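PDB 2YKF: sensor histidine kinase PdtaS, which probably autophosphorylates on a histidine when cyclic di-GMP binds and signals to PdtaR during nutrient deprivation, its GAF and PAS sensor region being the part described. Local coordinates for residues A[216-221]-A[233-238]; A[249-254]-A[260-265]; A[201-206]-A[210-215]. All coordinates share one frame; numbering follows the deposited sequence.

Contact 1: A[216-221]-A[233-238]; sequences NLIDAT and EVDEHV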
# COMPACT_ATOMS: atom_id res chain seq x y z
N ASN A 216 10.39 -12.47 22.56
CA ASN A 216 11.47 -12.52 21.63
C ASN A 216 10.92 -12.98 20.26
O ASN A 216 10.25 -13.99 20.18
CB ASN A 216 12.58 -13.46 22.15
CG ASN A 216 13.73 -13.53 21.20
OD1 ASN A 216 13.66 -14.28 20.24
ND2 ASN A 216 14.75 -12.68 21.41
N LEU A 217 11.16 -12.17 19.24
CA LEU A 217 10.55 -12.41 17.91
C LEU A 217 10.96 -13.76 17.31
O LEU A 217 10.10 -14.59 16.95
CB LEU A 217 10.90 -11.28 16.93
CG LEU A 217 10.24 -11.52 15.55
CD1 LEU A 217 8.76 -11.29 15.56
CD2 LEU A 217 10.87 -10.65 14.57
N ILE A 218 12.28 -14.01 17.25
CA ILE A 218 12.76 -15.33 16.82
C ILE A 218 12.12 -16.52 17.55
O ILE A 218 11.69 -17.47 16.91
CB ILE A 218 14.26 -15.42 16.87
CG1 ILE A 218 14.82 -14.45 15.84
CG2 ILE A 218 14.74 -16.87 16.65
CD1 ILE A 218 14.11 -14.60 14.39
N ASP A 219 11.99 -16.44 18.88
CA ASP A 219 11.36 -17.54 19.63
C ASP A 219 9.88 -17.82 19.28
O ASP A 219 9.44 -18.95 19.32
CB ASP A 219 11.51 -17.32 21.13
CG ASP A 219 12.98 -17.40 21.57
OD1 ASP A 219 13.82 -17.98 20.79
OD2 ASP A 219 13.28 -16.87 22.68
N ALA A 220 9.12 -16.75 19.02
CA ALA A 220 7.76 -16.82 18.51
C ALA A 220 7.72 -17.32 17.05
O ALA A 220 6.77 -18.01 16.64
CB ALA A 220 7.15 -15.44 18.57
N THR A 221 8.71 -16.94 16.26
CA THR A 221 8.62 -17.13 14.81
C THR A 221 9.19 -18.47 14.36
O THR A 221 8.58 -19.20 13.56
CB THR A 221 9.32 -15.98 14.07
OG1 THR A 221 8.71 -14.76 14.49
CG2 THR A 221 9.13 -16.10 12.55
N GLU A 233 17.57 -19.79 8.74
CA GLU A 233 17.96 -18.56 8.03
C GLU A 233 17.35 -17.28 8.67
O GLU A 233 18.00 -16.25 8.84
CB GLU A 233 17.57 -18.63 6.54
CG GLU A 233 18.54 -19.46 5.65
CD GLU A 233 17.88 -19.88 4.32
OE1 GLU A 233 16.63 -19.65 4.13
OE2 GLU A 233 18.61 -20.46 3.49
N VAL A 234 16.10 -17.37 9.02
CA VAL A 234 15.40 -16.25 9.58
C VAL A 234 15.97 -15.90 10.95
O VAL A 234 16.25 -14.73 11.24
CB VAL A 234 13.91 -16.56 9.64
CG1 VAL A 234 13.15 -15.48 10.53
CG2 VAL A 234 13.43 -16.53 8.23
N ASP A 235 16.11 -16.91 11.78
CA ASP A 235 16.80 -16.82 13.07
C ASP A 235 18.19 -16.12 12.94
O ASP A 235 18.44 -15.06 13.59
CB ASP A 235 16.92 -18.24 13.69
CG ASP A 235 17.55 -18.22 15.11
OD1 ASP A 235 18.13 -17.18 15.50
OD2 ASP A 235 17.42 -19.23 15.84
N GLU A 236 19.07 -16.65 12.09
CA GLU A 236 20.39 -16.02 11.86
C GLU A 236 20.31 -14.57 11.33
O GLU A 236 21.07 -13.70 11.75
CB GLU A 236 21.27 -16.85 10.91
CG GLU A 236 21.82 -18.11 11.63
CD GLU A 236 22.68 -17.77 12.88
OE1 GLU A 236 23.51 -16.79 12.83
OE2 GLU A 236 22.53 -18.48 13.92
N HIS A 237 19.43 -14.34 10.39
CA HIS A 237 19.23 -12.99 9.87
C HIS A 237 18.93 -12.01 10.95
O HIS A 237 19.60 -11.00 11.07
CB HIS A 237 18.10 -12.94 8.85
CG HIS A 237 17.81 -11.54 8.41
ND1 HIS A 237 18.75 -10.74 7.78
CD2 HIS A 237 16.70 -10.78 8.58
CE1 HIS A 237 18.21 -9.55 7.54
NE2 HIS A 237 16.97 -9.55 8.02
N VAL A 238 17.93 -12.30 11.74
CA VAL A 238 17.50 -11.38 12.77
C VAL A 238 18.63 -11.14 13.81
O VAL A 238 18.89 -9.99 14.19
CB VAL A 238 16.20 -11.85 13.43
CG1 VAL A 238 15.89 -11.03 14.65
CG2 VAL A 238 15.02 -11.70 12.43

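Contact 2: A[249-254]-A[260-265]; sequences MRMEVD and VLLRTL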
# COMPACT_ATOMS: atom_id res chain seq x y z
N MET A 249 16.70 -7.30 4.92
CA MET A 249 16.40 -8.15 3.77
C MET A 249 14.92 -8.29 3.53
O MET A 249 14.12 -7.99 4.40
CB MET A 249 16.97 -9.56 3.98
CG MET A 249 18.47 -9.54 4.23
SD MET A 249 19.33 -10.97 3.57
CE MET A 249 20.12 -10.28 2.10
N ARG A 250 14.57 -8.78 2.34
CA ARG A 250 13.18 -9.10 1.99
C ARG A 250 13.13 -10.61 1.93
O ARG A 250 14.04 -11.22 1.38
CB ARG A 250 12.79 -8.45 0.65
CG ARG A 250 12.59 -6.92 0.81
CD ARG A 250 12.38 -6.12 -0.53
NE ARG A 250 13.54 -5.23 -0.77
CZ ARG A 250 13.59 -3.91 -0.51
NH1 ARG A 250 12.54 -3.25 -0.03
NH2 ARG A 250 14.71 -3.24 -0.77
N MET A 251 12.12 -11.24 2.51
CA MET A 251 12.03 -12.67 2.35
C MET A 251 10.62 -13.22 2.39
O MET A 251 9.78 -12.69 3.10
CB MET A 251 12.93 -13.42 3.32
CG MET A 251 12.73 -13.17 4.77
SD MET A 251 14.30 -13.40 5.65
CE MET A 251 14.80 -15.06 5.05
N GLU A 252 10.40 -14.29 1.64
CA GLU A 252 9.10 -14.93 1.61
C GLU A 252 9.19 -16.24 2.38
O GLU A 252 10.12 -17.06 2.16
CB GLU A 252 8.70 -15.16 0.16
CG GLU A 252 7.42 -15.90 -0.01
CD GLU A 252 7.10 -16.21 -1.49
OE1 GLU A 252 7.35 -15.38 -2.39
OE2 GLU A 252 6.57 -17.28 -1.73
N VAL A 253 8.29 -16.45 3.33
CA VAL A 253 8.37 -17.63 4.14
C VAL A 253 6.99 -18.33 4.19
O VAL A 253 6.03 -17.65 4.48
CB VAL A 253 8.67 -17.33 5.62
CG1 VAL A 253 9.64 -18.28 6.12
CG2 VAL A 253 9.17 -15.93 5.86
N ASP A 254 6.98 -19.66 4.09
CA ASP A 254 5.81 -20.50 4.41
C ASP A 254 5.80 -20.90 5.88
O ASP A 254 6.82 -21.33 6.39
CB ASP A 254 5.81 -21.76 3.54
CG ASP A 254 5.45 -21.48 2.07
OD1 ASP A 254 5.14 -20.30 1.64
OD2 ASP A 254 5.52 -22.45 1.31
N VAL A 260 3.98 -15.56 4.22
CA VAL A 260 4.13 -14.15 4.49
C VAL A 260 5.36 -13.59 3.77
O VAL A 260 6.34 -14.33 3.49
CB VAL A 260 4.18 -13.85 5.98
CG1 VAL A 260 2.88 -14.20 6.64
CG2 VAL A 260 5.37 -14.63 6.65
N LEU A 261 5.33 -12.30 3.46
CA LEU A 261 6.53 -11.62 2.95
C LEU A 261 7.01 -10.78 4.11
O LEU A 261 6.22 -10.11 4.74
CB LEU A 261 6.24 -10.63 1.80
CG LEU A 261 5.84 -11.15 0.44
CD1 LEU A 261 5.63 -9.91 -0.49
CD2 LEU A 261 6.97 -12.02 -0.02
N LEU A 262 8.31 -10.81 4.36
CA LEU A 262 8.90 -10.06 5.47
C LEU A 262 9.90 -9.12 4.89
O LEU A 262 10.66 -9.52 3.98
CB LEU A 262 9.69 -10.98 6.40
CG LEU A 262 8.91 -12.02 7.16
CD1 LEU A 262 9.91 -12.92 7.90
CD2 LEU A 262 8.04 -11.33 8.13
N ARG A 263 9.95 -7.91 5.43
CA ARG A 263 11.04 -6.98 5.13
C ARG A 263 11.63 -6.40 6.45
O ARG A 263 10.88 -5.90 7.30
CB ARG A 263 10.53 -5.85 4.26
CG ARG A 263 11.66 -4.91 3.97
CD ARG A 263 11.19 -3.71 3.33
NE ARG A 263 12.28 -2.73 3.29
CZ ARG A 263 12.09 -1.50 2.86
NH1 ARG A 263 10.85 -1.14 2.49
NH2 ARG A 263 13.10 -0.65 2.83
N THR A 264 12.94 -6.57 6.66
CA THR A 264 13.57 -6.11 7.88
C THR A 264 14.39 -4.84 7.55
O THR A 264 14.87 -4.67 6.40
CB THR A 264 14.52 -7.19 8.48
OG1 THR A 264 15.57 -7.49 7.52
CG2 THR A 264 13.72 -8.51 8.71
N LEU A 265 14.50 -3.99 8.55
CA LEU A 265 15.19 -2.68 8.47
C LEU A 265 15.87 -2.47 9.80
O LEU A 265 15.21 -2.35 10.81
CB LEU A 265 14.18 -1.53 8.36
CG LEU A 265 13.55 -1.42 7.04
CD1 LEU A 265 12.23 -2.20 7.25
CD2 LEU A 265 13.31 0.10 6.78

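Contact 3: A[201-206]-A[210-215]; sequences SAYHRM and TELEGV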
# COMPACT_ATOMS: atom_id res chain seq x y z
N SER A 201 -2.39 -10.44 13.05
CA SER A 201 -3.21 -11.24 12.10
C SER A 201 -2.35 -12.23 11.28
O SER A 201 -2.60 -13.42 11.28
CB SER A 201 -4.05 -10.31 11.17
OG SER A 201 -5.11 -9.84 12.00
N ALA A 202 -1.29 -11.72 10.67
CA ALA A 202 -0.44 -12.56 9.90
C ALA A 202 0.16 -13.66 10.78
O ALA A 202 0.17 -14.83 10.39
CB ALA A 202 0.65 -11.73 9.19
N TYR A 203 0.68 -13.31 11.95
CA TYR A 203 1.26 -14.38 12.84
C TYR A 203 0.21 -15.40 13.27
O TYR A 203 0.54 -16.58 13.44
CB TYR A 203 1.95 -13.78 14.10
CG TYR A 203 3.43 -13.51 13.83
CD1 TYR A 203 3.86 -12.41 13.03
CD2 TYR A 203 4.39 -14.39 14.29
CE1 TYR A 203 5.22 -12.21 12.73
CE2 TYR A 203 5.78 -14.20 13.97
CZ TYR A 203 6.17 -13.13 13.23
OH TYR A 203 7.52 -12.98 12.96
N HIS A 204 -1.05 -14.98 13.48
CA HIS A 204 -2.12 -15.99 13.76
C HIS A 204 -2.35 -16.95 12.59
O HIS A 204 -2.48 -18.17 12.78
CB HIS A 204 -3.48 -15.32 14.10
CG HIS A 204 -3.47 -14.59 15.38
ND1 HIS A 204 -4.32 -13.53 15.63
CD2 HIS A 204 -2.71 -14.75 16.49
CE1 HIS A 204 -4.06 -13.05 16.84
NE2 HIS A 204 -3.09 -13.78 17.38
N ARG A 205 -2.38 -16.43 11.38
CA ARG A 205 -2.57 -17.30 10.21
C ARG A 205 -1.40 -18.25 10.15
O ARG A 205 -1.57 -19.39 9.69
CB ARG A 205 -2.62 -16.47 8.89
CG ARG A 205 -3.87 -15.56 8.75
CD ARG A 205 -5.21 -16.45 9.12
NE ARG A 205 -5.80 -15.48 9.91
CZ ARG A 205 -6.01 -15.40 11.19
NH1 ARG A 205 -6.27 -16.40 12.07
NH2 ARG A 205 -6.27 -14.20 11.46
N MET A 206 -0.20 -17.76 10.54
CA MET A 206 1.02 -18.60 10.52
C MET A 206 1.05 -19.68 11.64
O MET A 206 1.96 -20.52 11.66
CB MET A 206 2.27 -17.72 10.68
CG MET A 206 2.73 -16.90 9.47
SD MET A 206 3.82 -15.54 10.07
CE MET A 206 5.32 -16.45 9.88
N THR A 210 -0.11 -17.36 20.67
CA THR A 210 0.45 -16.56 21.79
C THR A 210 0.36 -15.06 21.52
O THR A 210 0.00 -14.65 20.41
CB THR A 210 1.95 -16.99 21.96
OG1 THR A 210 2.02 -18.04 22.92
CG2 THR A 210 2.91 -15.84 22.36
N GLU A 211 0.63 -14.24 22.53
CA GLU A 211 0.83 -12.79 22.28
C GLU A 211 2.14 -12.56 21.48
O GLU A 211 3.02 -13.39 21.46
CB GLU A 211 0.84 -12.01 23.63
CG GLU A 211 -0.56 -11.90 24.27
CD GLU A 211 -0.52 -11.49 25.76
OE1 GLU A 211 0.59 -11.24 26.31
OE2 GLU A 211 -1.63 -11.41 26.36
N LEU A 212 2.27 -11.42 20.83
CA LEU A 212 3.56 -11.15 20.19
C LEU A 212 4.36 -10.16 20.99
O LEU A 212 5.53 -10.34 21.18
CB LEU A 212 3.32 -10.59 18.79
CG LEU A 212 4.35 -10.75 17.70
CD1 LEU A 212 5.07 -12.12 17.75
CD2 LEU A 212 3.60 -10.50 16.35
N GLU A 213 3.71 -9.09 21.42
CA GLU A 213 4.35 -8.08 22.24
C GLU A 213 4.94 -8.63 23.53
O GLU A 213 4.36 -9.49 24.17
CB GLU A 213 3.37 -6.94 22.55
CG GLU A 213 3.28 -5.99 21.37
CD GLU A 213 2.13 -4.97 21.46
OE1 GLU A 213 1.64 -4.62 22.59
OE2 GLU A 213 1.74 -4.50 20.37
N GLY A 214 6.14 -8.15 23.85
CA GLY A 214 6.91 -8.65 24.97
C GLY A 214 7.59 -10.00 24.74
O GLY A 214 8.16 -10.55 25.65
N VAL A 215 7.55 -10.55 23.53
CA VAL A 215 8.17 -11.88 23.32
C VAL A 215 9.34 -11.68 22.37
O VAL A 215 9.30 -10.80 21.54
CB VAL A 215 7.18 -12.90 22.75
CG1 VAL A 215 7.84 -14.27 22.62
CG2 VAL A 215 5.93 -13.02 23.65

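Contact 1: A[216-221]-A[233-238]
Ile-218 carries this contact: all its close approaches to 233-238 fall on Val-234, Asp-235 and Val-238, one turn of the facing helix. The end of its chain meets Val-238 tip to tip, CD1 lying 3.6 Å from CB and equally near CG2 of that valine. Behind the tip, Ile-218 CG1 touches Val-238 CG1 at 3.8 Å. Ile-218 CD1 also touches Val-234 CG1 at 4.1 Å. The branch methyl works separately: with CG1 beside the backbone N (chi1 -66°), CG2 is turned to the Asp-235 carboxylate. It lies over the flat group, 3.5 Å from Asp-235 CG and almost as near both oxygens.

That carboxylate marks the change from tight to loose. OD1 is held by Gln-239 NE2 of its own helix, whereas OD2 forms a salt bridge with Arg-222, the residue just after helix 217-221. Farther out, Asp-219 is exposed and its OD1 stays 6.2 Å from Asp-235 OD2. The short helix 217-221 runs antiparallel to 233-238 (172°), the segment axes no nearer than 10.0 Å. Its start is N-capped by Asn-216, whose OD1 takes the Asp-219 N-H on an in-plane lone pair.

Both helices belong to the PAS-like region. Between 216-221 and 233-238 the close contacts all involve Ile-218, so the attraction there is mainly dispersive and short-ranged. Asn-216 spends its directional bond on capping its own helix, while the salt bridge from Asp-235 to Arg-222 adds a polar tie at the margin of the apolar contact.

Contact 2: A[249-254]-A[260-265]
Arg-263 and Arg-250 run side by side from paired backbone positions, pointing the same way. Arg-263 leaves with CG anti to N (chi1 180°) and stays extended to NE. Its CB lies 4.2 Å from Arg-250 CG, and its CG packs 3.9 Å from that same atom. CD is 3.7 Å from Arg-250 NH1, for the Arg-250 chain bends at chi3 and swings its head across. At the tip NE and CZ meet this NH1, which stands 3.3 Å above the centre of the Arg-263 guanidinium, the two planes 41° apart. No bond joins these two donors; the salt bridge from Arg-263 NH2 to Glu-30 on helix 18-38 probably eases the charge. Also on this face, Leu-261 CD2 rests against Glu-252 CB at 3.6 Å, and Glu-252 OE1 reaches Arg-174 of the second subunit in a salt bridge.

Met-251, Val-253, Val-260 and Leu-262 share the other face, where Val-253 CG2 meets Leu-262 CD1 at 3.7 Å. Helix 228-243 covers Met-251 and Val-253, with Val-234 against Met-251. Met-251 with Leu-262 and Val-253 with Val-260 are hydrogen-bonded pairs, each closed by two backbone bonds. At the open end Thr-264 N binds Met-249 O, but the return bond goes to a side chain: OG1, held between N and the carbonyl carbon (chi1 61°), accepts from Met-249 N at 2.8 Å. His-237 NE2 is a second partner of this hydroxyl.

Strand 250-255 is the sheet's outermost within this chain, and 258-269 sits between it and 272-282. An antiparallel five-stranded sheet in the order 2-1-5-4-3, with helices over one face, is the PAS fold, and this hairpin joins its third and fourth strands.

Contact 3: A[201-206]-A[210-215]
The Tyr-203 ring carries Leu-212 on one face and Met-206 on the other. Leu-212 CD2 stands 3.8 Å above the plane, displaced toward the rim on the CD1 side. It makes a CH-pi contact, 25° off the ring normal. The other methyl, Leu-212 CD1, comes within 4.2 Å of Tyr-203 CD2; both methyls lie over the same face, near the CB end of the ring. On the opposite face Met-206 SD lies over the ring centre, 4.2 Å above it. The phenol OH is hydrogen-bonded to Thr-221 OG1, which helps to hold the far end of the ring.

The second flat group, the His-204 ring, takes a lesser part: Thr-210 O lies at its edge near the plane, but 4.4 Å from NE2. Its ND1 instead bonds Asp-71 of the second subunit, an aspartate that also forms a salt bridge with Arg-205. This outer side of helix 197-205 therefore belongs to the dimer contact.

With CG roughly anti to N (chi1 -154°), the Leu-212 side chain is carried toward the ring and crosses the tyrosine at about a right angle. Leu-212 opens a type II turn, closed by Val-215 N on Leu-212 O at 3.1 Å, with Gly-214 at the third position in its positive-phi conformation. Glu-213, on the same turn, hooks its OE2 onto Ala-195 N of the neighbouring strand.

A helix and the loop that follows it are thus joined by carbon against an aromatic face: a weak, weakly directional attraction between buried side chains. Direction comes from the polar rim, where the tyrosine hydroxyl is bonded and the histidine turns to the other subunit.

How the contacts relate
All three contacts lie in the PAS-like region, in the chain order contact 3, contact 1, contact 2. Contacts 1 and 3 have centres about 13 Å apart; a hydrogen bond between Tyr-203 OH and Thr-221 OG1 (2.6 Å) links them, and Ala-220 of 217-221 packs on Leu-212. Contacts 1 and 2, about 12 Å between centres, join through helix 228-243: His-237 NE2 is 2.5 Å from Thr-264 OG1, a probable hydrogen bond. Contacts 2 and 3, about 16 Å between centres, meet where Val-260 CG2 packs on Met-206 CE at 3.7 Å. Contacts 2 and 3 also touch the second subunit, whereas contact 1 does not.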